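Local coordinates for protein chitinase (Thermococcus kodakarensis KOD1, PDB 5DHE) that probably binds chitin through this chitin-binding domain of a chitinase, the enzyme that hydrolyses the polymer's beta-1,4 glycosidic links, at residues V37-G42 and E83-M88. Numbering follows the deposited sequence.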
ATOM      1  N   VAL A  37      -1.152  -1.006   5.701  1.00  7.67           N
ATOM      2  CA  VAL A  37      -1.879  -2.201   5.293  1.00  7.23           C
ATOM      3  C   VAL A  37      -2.333  -3.041   6.476  1.00  7.36           C
ATOM      4  O   VAL A  37      -1.551  -3.340   7.372  1.00  7.14           O
ATOM      5  CB  VAL A  37      -0.987  -3.052   4.370  1.00  7.15           C
ATOM      6  CG1 VAL A  37      -1.685  -4.357   3.986  1.00  6.76           C
ATOM      7  CG2 VAL A  37      -0.625  -2.237   3.139  1.00  9.92           C
ATOM      8  N   LYS A  38      -3.615  -3.399   6.468  1.00  7.58           N
ATOM      9  CA  LYS A  38      -4.201  -4.226   7.521  1.00  8.97           C
ATOM     10  C   LYS A  38      -4.222  -5.668   7.011  1.00  9.08           C
ATOM     11  O   LYS A  38      -4.906  -5.975   6.038  1.00  8.97           O
ATOM     12  CB  LYS A  38      -5.630  -3.764   7.815  1.00  8.68           C
ATOM     13  CG  LYS A  38      -6.268  -4.485   8.981  1.00 14.69           C
ATOM     14  CD  LYS A  38      -7.687  -4.016   9.197  1.00 17.67           C
ATOM     15  CE  LYS A  38      -8.277  -4.670  10.433  1.00 23.07           C
ATOM     16  NZ  LYS A  38      -9.734  -4.394  10.538  1.00 28.86           N
ATOM     17  N   LEU A  39      -3.454  -6.541   7.662  1.00  9.15           N
ATOM     18  CA  LEU A  39      -3.384  -7.950   7.282  1.00  9.36           C
ATOM     19  C   LEU A  39      -4.097  -8.872   8.260  1.00 12.60           C
ATOM     20  O   LEU A  39      -4.113  -8.622   9.467  1.00 13.96           O
ATOM     21  CB  LEU A  39      -1.932  -8.417   7.224  1.00 11.88           C
ATOM     22  CG  LEU A  39      -1.019  -8.084   6.065  1.00 15.11           C
ATOM     23  CD1 LEU A  39       0.325  -8.776   6.314  1.00 13.74           C
ATOM     24  CD2 LEU A  39      -1.630  -8.582   4.764  1.00 14.69           C
ATOM     25  N   LYS A  40      -4.652  -9.956   7.737  1.00 11.20           N
ATOM     26  CA  LYS A  40      -5.304 -10.942   8.590  1.00 12.97           C
ATOM     27  C   LYS A  40      -4.225 -11.574   9.462  1.00 12.77           C
ATOM     28  O   LYS A  40      -3.074 -11.714   9.035  1.00 12.56           O
ATOM     29  CB  LYS A  40      -5.956 -12.034   7.742  1.00 16.34           C
ATOM     30  CG  LYS A  40      -7.144 -11.581   6.943  1.00 21.53           C
ATOM     31  CD  LYS A  40      -7.840 -12.770   6.297  1.00 25.48           C
ATOM     32  CE  LYS A  40      -9.091 -12.335   5.552  1.00 29.67           C
ATOM     33  NZ  LYS A  40     -10.047 -11.619   6.450  1.00 30.58           N
ATOM     34  N   ASP A  41      -4.589 -11.953  10.683  1.00 13.58           N
ATOM     35  CA  ASP A  41      -3.628 -12.592  11.577  1.00 11.91           C
ATOM     36  C   ASP A  41      -3.072 -13.862  10.917  1.00 11.53           C
ATOM     37  O   ASP A  41      -3.792 -14.586  10.227  1.00 11.26           O
ATOM     38  CB  ASP A  41      -4.288 -13.006  12.902  1.00 17.24           C
ATOM     39  CG  ASP A  41      -4.533 -11.837  13.835  1.00 21.33           C
ATOM     40  OD1 ASP A  41      -3.885 -10.784  13.672  1.00 23.31           O
ATOM     41  OD2 ASP A  41      -5.375 -11.995  14.748  1.00 22.46           O
ATOM     42  N   GLY A  42      -1.785 -14.123  11.124  1.00 12.65           N
ATOM     43  CA  GLY A  42      -1.193 -15.321  10.562  1.00 11.71           C
ATOM     44  C   GLY A  42      -0.547 -15.141   9.207  1.00 11.08           C
ATOM     45  O   GLY A  42       0.134 -16.054   8.720  1.00 12.76           O
ATOM     46  N   GLU A  83      -6.014 -13.780  -0.097  1.00 10.74           N
ATOM     47  CA  GLU A  83      -6.596 -12.462   0.161  1.00  9.00           C
ATOM     48  C   GLU A  83      -6.466 -12.023   1.622  1.00  8.75           C
ATOM     49  O   GLU A  83      -7.459 -11.688   2.284  1.00 10.55           O
ATOM     50  CB  GLU A  83      -8.066 -12.463  -0.274  1.00 12.49           C
ATOM     51  CG  GLU A  83      -8.215 -12.655  -1.776  1.00 13.96           C
ATOM     52  CD  GLU A  83      -9.655 -12.573  -2.235  1.00 21.30           C
ATOM     53  OE1 GLU A  83     -10.327 -11.588  -1.879  1.00 21.73           O
ATOM     54  OE2 GLU A  83     -10.109 -13.485  -2.956  1.00 24.83           O
ATOM     55  N   PRO A  84      -5.229 -11.968   2.138  1.00  8.46           N
ATOM     56  CA  PRO A  84      -4.997 -11.569   3.530  1.00  8.61           C
ATOM     57  C   PRO A  84      -5.136 -10.082   3.812  1.00  8.00           C
ATOM     58  O   PRO A  84      -5.320  -9.678   4.958  1.00 10.53           O
ATOM     59  CB  PRO A  84      -3.582 -12.079   3.801  1.00  7.15           C
ATOM     60  CG  PRO A  84      -2.923 -11.885   2.483  1.00  7.11           C
ATOM     61  CD  PRO A  84      -3.967 -12.390   1.499  1.00  7.78           C
ATOM     62  N   VAL A  85      -5.054  -9.255   2.779  1.00  7.79           N
ATOM     63  CA  VAL A  85      -5.192  -7.826   3.014  1.00  8.50           C
ATOM     64  C   VAL A  85      -6.663  -7.462   3.180  1.00  8.38           C
ATOM     65  O   VAL A  85      -7.494  -7.718   2.309  1.00 10.55           O
ATOM     66  CB  VAL A  85      -4.571  -7.004   1.868  1.00  8.34           C
ATOM     67  CG1 VAL A  85      -4.839  -5.501   2.086  1.00  9.27           C
ATOM     68  CG2 VAL A  85      -3.066  -7.250   1.826  1.00  7.58           C
ATOM     69  N   GLU A  86      -6.976  -6.850   4.312  1.00  8.48           N
ATOM     70  CA  GLU A  86      -8.346  -6.445   4.609  1.00  8.51           C
ATOM     71  C   GLU A  86      -8.563  -4.981   4.245  1.00  9.23           C
ATOM     72  O   GLU A  86      -9.695  -4.569   3.968  1.00 11.27           O
ATOM     73  CB  GLU A  86      -8.632  -6.663   6.095  1.00 12.07           C
ATOM     74  CG  GLU A  86      -8.586  -8.132   6.508  1.00 15.89           C
ATOM     75  CD  GLU A  86      -8.809  -8.325   7.994  1.00 21.86           C
ATOM     76  OE1 GLU A  86      -8.199  -7.586   8.789  1.00 24.44           O
ATOM     77  OE2 GLU A  86      -9.591  -9.224   8.366  1.00 25.59           O
ATOM     78  N   ALA A  87      -7.488  -4.198   4.239  1.00  9.13           N
ATOM     79  CA  ALA A  87      -7.609  -2.786   3.907  1.00  8.32           C
ATOM     80  C   ALA A  87      -6.265  -2.130   3.702  1.00  6.64           C
ATOM     81  O   ALA A  87      -5.262  -2.590   4.241  1.00  8.99           O
ATOM     82  CB  ALA A  87      -8.356  -2.048   5.022  1.00 10.45           C
ATOM     83  N   MET A  88      -6.244  -1.078   2.886  1.00  8.85           N
ATOM     84  CA  MET A  88      -5.014  -0.312   2.694  1.00  7.96           C
ATOM     85  C   MET A  88      -5.404   1.145   2.805  1.00  6.71           C
ATOM     86  O   MET A  88      -6.494   1.539   2.380  1.00  7.90           O
ATOM     87  CB  MET A  88      -4.370  -0.577   1.338  1.00  8.59           C
ATOM     88  CG  MET A  88      -3.997  -2.020   1.154  1.00 11.26           C
ATOM     89  SD  MET A  88      -2.811  -2.193  -0.190  1.00 14.78           S
ATOM     90  CE  MET A  88      -3.827  -1.914  -1.519  1.00 13.55           C
TER
HETATM   91  O   HOH W   1      -6.584  -8.498  10.744  1.00 32.10           O
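A beta bulge interrupts the antiparallel pairing of strands 34-39 and 85-92, where K38 pairs with A87 but L39 already faces V85. E86 is the extra residue: its backbone N donates to K38 O (2.8 Å), K38 N reaches A87 O (2.9 Å), and beyond the bulge K40 N bonds to P84 O at a more bent 149°. The carboxylate of E86 lies on the outer surface between two lysines. K40, bent at its last torsion (chi4 -57°), brings NZ to the anti side of E86 OE2 at 3.1 Å, somewhat out of the carboxylate plane, whereas the extended K38 passes its CE 3.3 Å from E86 OE1 and its NZ makes a long salt bridge to the same oxygen. A water donates to both L39 O and E86 OE1, tying the carboxylate to the backbone.

The opposite face of this five-stranded sheet turns into the beta-sandwich core, toward F77 and A79 of strand 72-80. There V37 CG1 meets V85 CG1 at 3.9 Å, V37 CG2 lies alongside M88 CG, and L39 CD2 packs on V85 CG2 (3.5 Å). An alanine in place of V37 would probably open a gap beside V85 and M88, since both methyls that meet them would be gone.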